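Local coordinates for beta-L-arabinobiosidase (Bacteroides thetaiotaomicron, PDB 5MQR), which probably releases beta-L-arabinobiose from its glycosides in the breakdown of plant pectin by a gut bacterium, and may also have sialidase activity, at residues A[26-31]-A[299-304]; A[278-283]-A[308-313]; A[893-898]-A[962-967]. All coordinates share one frame; numbering follows the deposited sequence.

Interaction 1 (A[26-31]-A[299-304]); sequences DRIHYT and LRAKGF
His-29 faces Lys-302 and Tyr-30 faces Gly-303 with both segments advancing in the same direction, and one nearly straight backbone bond ties them, Tyr-30 N to Lys-302 O at 2.8 Å (173° at the hydrogen). Gly-303 CA makes a CA-H...O contact with Tyr-30 O at 3.5 Å. A CB on Gly-303 would collide with that same oxygen; the residue's positive phi belongs to the type II turn from Ala-301 to Phe-304. The turn brings the Phe-304 ring back against residues 28 to 30. Tyr-30 CB lies over one face, 3.9 Å from the ring centroid, and the edge of the tyrosine ring is turned toward that face, with planes at 52°. Ile-28 has CG2 opposite its backbone N (chi1 of -69° for CG1), which carries this methyl to 3.6 Å from Phe-304 CE1. With Phe-304 cut back to an alanine, a gap would probably open beside Tyr-30 CB, and the tyrosine edge and the Ile-28 methyl would lose the ring they meet. Water bridges Ile-28 O to Lys-302 N, and a second joins Arg-27 NE to Leu-299 N. Beyond the pair, Tyr-30 OH bonds to Glu-34 O, and strand 29-30 runs parallel to strand 344-345. The N-terminal segment thus lies against the chain just past strand 299-300, the edge strand of a four-stranded antiparallel sheet, consistent with a beta-propeller blade.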
# COMPACT_ATOMS: atom_id res chain seq x y z
N ASP A 26 22.26 -0.04 15.81
CA ASP A 26 22.55 0.73 17.07
C ASP A 26 21.42 0.75 18.14
O ASP A 26 21.62 0.13 19.20
CB ASP A 26 22.98 2.17 16.73
CG ASP A 26 23.73 2.83 17.90
OD1 ASP A 26 24.75 2.27 18.38
OD2 ASP A 26 23.28 3.93 18.33
N ARG A 27 20.30 1.47 17.94
CA ARG A 27 19.15 1.46 18.91
C ARG A 27 17.78 1.67 18.30
O ARG A 27 17.64 2.36 17.29
CB ARG A 27 19.31 2.56 19.97
CG ARG A 27 20.48 2.43 20.94
CD ARG A 27 20.38 1.24 21.87
NE ARG A 27 21.39 1.34 22.92
CZ ARG A 27 22.68 1.01 22.80
NH1 ARG A 27 23.17 0.52 21.66
NH2 ARG A 27 23.49 1.19 23.84
N ILE A 28 16.76 1.10 18.93
CA ILE A 28 15.36 1.39 18.56
C ILE A 28 15.10 2.90 18.71
O ILE A 28 15.52 3.48 19.69
CB ILE A 28 14.34 0.56 19.39
CG1 ILE A 28 14.44 -0.94 19.00
CG2 ILE A 28 12.92 1.08 19.20
CD1 ILE A 28 13.66 -1.90 19.89
N HIS A 29 14.44 3.51 17.73
CA HIS A 29 14.11 4.93 17.76
C HIS A 29 12.94 5.24 16.83
O HIS A 29 12.61 4.44 15.93
CB HIS A 29 15.33 5.81 17.43
CG HIS A 29 15.90 5.59 16.06
ND1 HIS A 29 16.45 4.39 15.65
CD2 HIS A 29 16.02 6.43 15.00
CE1 HIS A 29 16.86 4.49 14.40
NE2 HIS A 29 16.62 5.72 13.98
N TYR A 30 12.29 6.37 17.09
CA TYR A 30 11.15 6.83 16.31
C TYR A 30 11.49 8.15 15.65
O TYR A 30 11.81 9.11 16.34
CB TYR A 30 9.93 7.01 17.21
CG TYR A 30 8.70 7.59 16.53
CD1 TYR A 30 7.98 6.86 15.59
CD2 TYR A 30 8.24 8.88 16.86
CE1 TYR A 30 6.83 7.38 14.99
CE2 TYR A 30 7.09 9.40 16.27
CZ TYR A 30 6.39 8.65 15.33
OH TYR A 30 5.27 9.17 14.73
N THR A 31 11.39 8.19 14.32
CA THR A 31 11.64 9.37 13.52
C THR A 31 10.37 9.89 12.82
O THR A 31 10.44 10.88 12.09
CB THR A 31 12.66 9.06 12.42
OG1 THR A 31 12.14 8.04 11.56
CG2 THR A 31 14.00 8.63 13.02
N LEU A 299 19.29 3.65 27.49
CA LEU A 299 18.56 4.89 27.47
C LEU A 299 17.20 4.72 26.82
O LEU A 299 16.94 3.74 26.11
CB LEU A 299 19.37 5.95 26.70
CG LEU A 299 20.77 6.26 27.23
CD1 LEU A 299 21.45 7.26 26.31
CD2 LEU A 299 20.76 6.76 28.68
N ARG A 300 16.34 5.72 27.05
CA ARG A 300 15.05 5.81 26.41
C ARG A 300 15.26 5.81 24.92
O ARG A 300 16.22 6.39 24.43
CB ARG A 300 14.32 7.09 26.80
CG ARG A 300 13.87 7.16 28.25
CD ARG A 300 13.27 8.53 28.56
NE ARG A 300 12.75 8.67 29.94
CZ ARG A 300 11.46 8.63 30.31
NH1 ARG A 300 10.46 8.42 29.44
NH2 ARG A 300 11.14 8.79 31.59
N ALA A 301 14.35 5.18 24.21
CA ALA A 301 14.38 5.11 22.76
C ALA A 301 14.03 6.48 22.23
O ALA A 301 12.95 7.01 22.54
CB ALA A 301 13.39 4.07 22.26
N LYS A 302 14.94 7.06 21.46
CA LYS A 302 14.81 8.46 21.06
C LYS A 302 13.56 8.62 20.21
O LYS A 302 13.25 7.77 19.36
CB LYS A 302 16.06 8.97 20.33
CG LYS A 302 17.23 9.12 21.29
CD LYS A 302 18.48 9.77 20.70
CE LYS A 302 19.54 9.92 21.81
NZ LYS A 302 20.66 10.85 21.43
N GLY A 303 12.82 9.68 20.50
CA GLY A 303 11.62 10.01 19.75
C GLY A 303 10.33 9.34 20.21
O GLY A 303 9.23 9.87 19.93
N PHE A 304 10.43 8.19 20.87
CA PHE A 304 9.25 7.50 21.38
C PHE A 304 8.64 8.30 22.53
O PHE A 304 9.33 8.78 23.44
CB PHE A 304 9.58 6.06 21.87
CG PHE A 304 9.51 5.03 20.79
CD1 PHE A 304 10.63 4.71 20.03
CD2 PHE A 304 8.32 4.36 20.54
CE1 PHE A 304 10.56 3.77 19.01
CE2 PHE A 304 8.25 3.39 19.54
CZ PHE A 304 9.38 3.10 18.77
O HOH W 1 19.51 2.96 24.74
O HOH W 2 17.41 5.25 20.67

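Interaction 2 (A[278-283]-A[308-313]); sequences LWKHAL and NAKIWG
Lys-280 NZ donates to Asn-308 O at 2.9 Å, meeting the carbonyl nearly end-on (C=O...N angle 162°). The lysine chain is extended beyond CG, and its last carbons travel past the same oxygen, with Lys-280 CE 3.2 Å from Asn-308 O. At the neighbouring position His-281 and Asn-308 lie side by side, pointing the same way with ring and amide planes 55° apart, and NE2 of His-281 comes to 3.0 Å from OD1 of Asn-308.

The apolar half of the contact centres on Ile-311. Its CG1 is opposite the backbone N (chi1 172°), which leaves CG2 directed at the turn. The apolar neighbours there are Ala-282 CB and Leu-278 CB, the latter 4.2 Å from Ile-311 CG2. A carbonyl oxygen makes a separate close contact, Trp-279 O lying 3.4 Å from Ile-311 CG2. Farther along, Leu-278 CD1 rests 4.0 Å from Gly-313 CA, a place where a CB on Gly-313 would run into that methyl.

The turn that presents these groups is closed by a backbone bond from Trp-279 N to Leu-283 O, with His-281 and Ala-282 both at positive phi. Outside the pair, Lys-280 NZ is also hydrogen-bonded to the OH atom of the phosphotyrosine at position 371, so the ammonium has two partners. Asn-266 grips the other segment through Ile-311 O and Gly-313 N. It lies on strand 266-269, whose neighbour 275-278 leads into the turn; residues 278-283 therefore link strands 275-278 and 283-287 of one sheet while packing against strand 311-315, the edge strand that begins the next four-stranded sheet.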
# COMPACT_ATOMS: atom_id res chain seq x y z
N LEU A 278 13.28 -3.97 24.86
CA LEU A 278 12.45 -2.85 25.31
C LEU A 278 12.01 -3.13 26.75
O LEU A 278 11.80 -4.28 27.16
CB LEU A 278 11.21 -2.67 24.43
CG LEU A 278 11.49 -2.14 23.02
CD1 LEU A 278 10.34 -2.40 22.05
CD2 LEU A 278 11.82 -0.65 23.03
N TRP A 279 11.90 -2.04 27.50
CA TRP A 279 11.38 -2.06 28.84
C TRP A 279 10.43 -0.87 28.96
O TRP A 279 10.29 -0.07 28.04
CB TRP A 279 12.54 -1.86 29.80
CG TRP A 279 13.57 -2.96 29.93
CD1 TRP A 279 13.52 -4.07 30.77
CD2 TRP A 279 14.87 -3.00 29.31
NE1 TRP A 279 14.68 -4.79 30.66
CE2 TRP A 279 15.52 -4.16 29.79
CE3 TRP A 279 15.52 -2.18 28.39
CZ2 TRP A 279 16.82 -4.52 29.37
CZ3 TRP A 279 16.81 -2.53 27.96
CH2 TRP A 279 17.44 -3.69 28.46
N LYS A 280 9.79 -0.74 30.12
CA LYS A 280 9.01 0.47 30.44
C LYS A 280 9.78 1.78 30.21
O LYS A 280 11.03 1.84 30.41
CB LYS A 280 8.57 0.44 31.90
CG LYS A 280 7.41 -0.49 32.18
CD LYS A 280 6.79 -0.15 33.53
CE LYS A 280 5.63 -1.08 33.84
NZ LYS A 280 4.86 -0.52 34.98
N HIS A 281 9.04 2.81 29.80
CA HIS A 281 9.60 4.12 29.37
C HIS A 281 10.35 4.02 28.05
O HIS A 281 11.10 4.91 27.67
CB HIS A 281 10.49 4.77 30.45
CG HIS A 281 9.80 4.93 31.77
ND1 HIS A 281 8.88 5.93 32.02
CD2 HIS A 281 9.87 4.20 32.91
CE1 HIS A 281 8.43 5.82 33.25
NE2 HIS A 281 9.01 4.78 33.81
N ALA A 282 10.10 2.92 27.34
CA ALA A 282 10.84 2.57 26.16
C ALA A 282 12.37 2.65 26.33
O ALA A 282 13.08 2.99 25.39
CB ALA A 282 10.34 3.40 24.99
N LEU A 283 12.89 2.31 27.52
CA LEU A 283 14.32 2.01 27.62
C LEU A 283 14.62 0.87 26.63
O LEU A 283 13.77 -0.01 26.35
CB LEU A 283 14.77 1.62 29.03
CG LEU A 283 14.62 2.66 30.16
CD1 LEU A 283 15.07 2.10 31.49
CD2 LEU A 283 15.38 3.95 29.90
N ASN A 308 4.75 4.68 31.52
CA ASN A 308 4.81 3.67 32.54
C ASN A 308 3.97 2.43 32.26
O ASN A 308 3.97 1.52 33.07
CB ASN A 308 4.29 4.31 33.83
CG ASN A 308 5.12 3.92 35.01
OD1 ASN A 308 6.34 4.09 34.97
ND2 ASN A 308 4.50 3.37 36.05
N ALA A 309 3.25 2.40 31.16
CA ALA A 309 2.23 1.38 30.94
C ALA A 309 2.66 0.24 29.98
O ALA A 309 1.78 -0.41 29.38
CB ALA A 309 0.95 2.05 30.47
N LYS A 310 3.97 0.00 29.88
CA LYS A 310 4.63 -0.96 28.95
C LYS A 310 4.61 -0.60 27.45
O LYS A 310 3.69 0.05 26.95
CB LYS A 310 4.08 -2.39 29.06
CG LYS A 310 4.14 -3.06 30.40
CD LYS A 310 3.62 -4.49 30.29
CE LYS A 310 3.69 -5.22 31.64
NZ LYS A 310 3.24 -6.63 31.57
N ILE A 311 5.63 -1.08 26.76
CA ILE A 311 5.69 -1.05 25.30
C ILE A 311 6.02 -2.48 24.84
O ILE A 311 6.85 -3.18 25.44
CB ILE A 311 6.72 -0.01 24.81
CG1 ILE A 311 6.92 -0.12 23.28
CG2 ILE A 311 8.05 -0.16 25.53
CD1 ILE A 311 7.54 1.12 22.64
N TRP A 312 5.32 -2.92 23.81
CA TRP A 312 5.51 -4.23 23.25
C TRP A 312 6.05 -4.08 21.85
O TRP A 312 5.46 -3.38 21.04
CB TRP A 312 4.18 -4.94 23.15
CG TRP A 312 4.27 -6.22 22.38
CD1 TRP A 312 3.81 -6.45 21.13
CD2 TRP A 312 4.90 -7.42 22.81
NE1 TRP A 312 4.09 -7.72 20.75
CE2 TRP A 312 4.76 -8.35 21.77
CE3 TRP A 312 5.55 -7.80 23.99
CZ2 TRP A 312 5.26 -9.67 21.86
CZ3 TRP A 312 6.04 -9.10 24.09
CH2 TRP A 312 5.88 -10.03 23.03
N GLY A 313 7.13 -4.78 21.57
CA GLY A 313 7.69 -4.82 20.22
C GLY A 313 7.84 -6.25 19.74
O GLY A 313 8.19 -7.12 20.51

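Interaction 3 (A[893-898]-A[962-967]); sequences YFNLPD and MNNYPQ
Tyr-965 pushes its hydroxyl into the curl of chain that follows a neighbouring helix, so that a single ring meets three backbone or amide oxygens around its rim. Its CG stands anti to the carbonyl carbon, beside the backbone N, which sends the ring toward residues 895-898. The OH donates to Pro-897 O at 2.7 Å, with a C=O...O angle of 137°, and stands 3.2 Å from the backbone C of Asn-895. On the two flanks of the hydroxyl, each near the ring plane, Asn-895 OD1 lies 3.6 Å from Tyr-965 CE1 and Asp-898 O lies 3.5 Å from Tyr-965 CE2. That asparagine amide is within 20° of the ring plane. A second bond joins the preceding residue: Asn-964 ND2 reaches Asn-895 OD1 at 2.9 Å, straight at the hydrogen (168°), though the donor sits above the carbonyl plane of Asn-895. Asn-895, at positive phi, is the C-prime residue of the Schellman motif that ends helix 890-893, consistent with its side chain turning toward Asn-964. Trp-892 meets the tyrosine ring edge-to-face, and Asp-898 is salt-bridged to Lys-857. Two helix ends, 890-893 and 948-964, are thus joined by neutral amide and hydroxyl donors, a linkage that is likely to hold through directional bonding rather than charge.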
# COMPACT_ATOMS: atom_id res chain seq x y z
N TYR A 893 10.44 -3.19 -33.57
CA TYR A 893 9.30 -2.35 -33.18
C TYR A 893 7.96 -3.04 -33.47
O TYR A 893 6.98 -2.80 -32.78
CB TYR A 893 9.37 -0.99 -33.91
CG TYR A 893 8.44 0.06 -33.43
CD1 TYR A 893 7.14 0.07 -33.87
CD2 TYR A 893 8.87 1.09 -32.61
CE1 TYR A 893 6.25 1.03 -33.43
CE2 TYR A 893 8.01 2.09 -32.19
CZ TYR A 893 6.68 2.05 -32.60
OH TYR A 893 5.78 3.02 -32.21
N PHE A 894 7.93 -3.89 -34.49
CA PHE A 894 6.72 -4.61 -34.86
C PHE A 894 6.87 -6.11 -34.70
O PHE A 894 6.09 -6.87 -35.26
CB PHE A 894 6.33 -4.26 -36.30
CG PHE A 894 6.27 -2.80 -36.56
CD1 PHE A 894 5.12 -2.09 -36.30
CD2 PHE A 894 7.37 -2.13 -37.03
CE1 PHE A 894 5.07 -0.71 -36.50
CE2 PHE A 894 7.33 -0.76 -37.25
CZ PHE A 894 6.17 -0.04 -36.99
N ASN A 895 7.84 -6.54 -33.91
CA ASN A 895 8.15 -7.96 -33.73
C ASN A 895 8.25 -8.73 -35.06
O ASN A 895 7.78 -9.86 -35.18
CB ASN A 895 7.11 -8.61 -32.79
CG ASN A 895 7.08 -7.96 -31.42
OD1 ASN A 895 8.00 -8.11 -30.63
ND2 ASN A 895 6.04 -7.22 -31.15
N LEU A 896 8.85 -8.10 -36.06
CA LEU A 896 8.97 -8.70 -37.39
C LEU A 896 9.90 -9.93 -37.41
O LEU A 896 9.51 -10.97 -37.94
CB LEU A 896 9.41 -7.65 -38.43
CG LEU A 896 9.45 -8.02 -39.91
CD1 LEU A 896 9.49 -6.77 -40.78
CD2 LEU A 896 10.65 -8.89 -40.23
N PRO A 897 11.13 -9.80 -36.88
CA PRO A 897 12.05 -10.94 -37.11
C PRO A 897 11.65 -12.20 -36.36
O PRO A 897 10.95 -12.13 -35.36
CB PRO A 897 13.40 -10.41 -36.60
CG PRO A 897 13.26 -8.91 -36.69
CD PRO A 897 11.84 -8.68 -36.24
N ASP A 898 12.08 -13.33 -36.91
CA ASP A 898 12.07 -14.63 -36.25
C ASP A 898 12.92 -14.66 -34.99
O ASP A 898 13.79 -13.82 -34.78
CB ASP A 898 12.62 -15.72 -37.19
CG ASP A 898 11.64 -16.08 -38.28
OD1 ASP A 898 10.46 -16.21 -37.92
OD2 ASP A 898 12.05 -16.22 -39.46
N MSE A 962 13.37 -7.71 -25.78
CA MSE A 962 13.61 -8.25 -24.44
C MSE A 962 12.42 -8.97 -23.86
O MSE A 962 12.58 -9.94 -23.11
CB MSE A 962 14.08 -7.15 -23.53
CG MSE A 962 15.50 -6.76 -23.91
SE MSE A 962 16.10 -5.21 -22.86
CE MSE A 962 16.46 -6.21 -21.21
N ASN A 963 11.22 -8.52 -24.19
CA ASN A 963 10.01 -9.19 -23.74
C ASN A 963 9.63 -10.43 -24.54
O ASN A 963 9.16 -11.39 -23.95
CB ASN A 963 8.81 -8.24 -23.76
CG ASN A 963 8.74 -7.38 -22.54
OD1 ASN A 963 8.12 -7.77 -21.55
ND2 ASN A 963 9.39 -6.21 -22.57
N ASN A 964 9.80 -10.41 -25.87
CA ASN A 964 9.15 -11.40 -26.73
C ASN A 964 10.11 -12.42 -27.34
O ASN A 964 9.66 -13.36 -27.95
CB ASN A 964 8.34 -10.70 -27.83
CG ASN A 964 7.29 -9.77 -27.28
OD1 ASN A 964 6.75 -10.00 -26.21
ND2 ASN A 964 7.00 -8.71 -28.01
N TYR A 965 11.42 -12.24 -27.17
CA TYR A 965 12.42 -13.08 -27.84
C TYR A 965 13.31 -13.75 -26.79
O TYR A 965 13.66 -13.12 -25.80
CB TYR A 965 13.27 -12.25 -28.81
CG TYR A 965 12.52 -11.74 -30.04
CD1 TYR A 965 11.55 -10.74 -29.93
CD2 TYR A 965 12.81 -12.24 -31.31
CE1 TYR A 965 10.87 -10.28 -31.06
CE2 TYR A 965 12.14 -11.79 -32.43
CZ TYR A 965 11.17 -10.81 -32.30
OH TYR A 965 10.50 -10.37 -33.41
N PRO A 966 13.66 -15.04 -26.99
CA PRO A 966 14.61 -15.70 -26.09
C PRO A 966 16.00 -15.21 -26.45
O PRO A 966 16.50 -15.45 -27.54
CB PRO A 966 14.43 -17.19 -26.40
CG PRO A 966 14.02 -17.21 -27.85
CD PRO A 966 13.33 -15.89 -28.15
N GLN A 967 16.63 -14.53 -25.53
CA GLN A 967 17.57 -13.51 -25.87
C GLN A 967 18.59 -13.44 -24.76
O GLN A 967 18.21 -13.37 -23.61
CB GLN A 967 16.72 -12.26 -25.95
CG GLN A 967 17.40 -10.97 -26.19
CD GLN A 967 18.09 -10.40 -25.00
OE1 GLN A 967 19.26 -10.09 -25.09
NE2 GLN A 967 17.39 -10.24 -23.88

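Interactions 1 and 2 share the four-stranded sheet that ends at strand 299-300: their centres are 11 Å apart, and a probable backbone hydrogen bond from Ala-301 N to Ala-282 O (2.8 Å) joins them directly. Interaction 2 is the buried member, pairing an apolar cluster with a lysine bond, whereas interaction 1 is partly buried, mixing aromatic packing with bridging waters. Interaction 3 belongs elsewhere, about 53 Å (centre to centre) from interaction 1 and 59 Å from interaction 2, across the chain's centre in the MGH1-like glycoside hydrolase range. Also only partly buried, it connects helix ends instead of sheets, and relies on side-chain hydrogen bonds where interaction 1 uses the backbone.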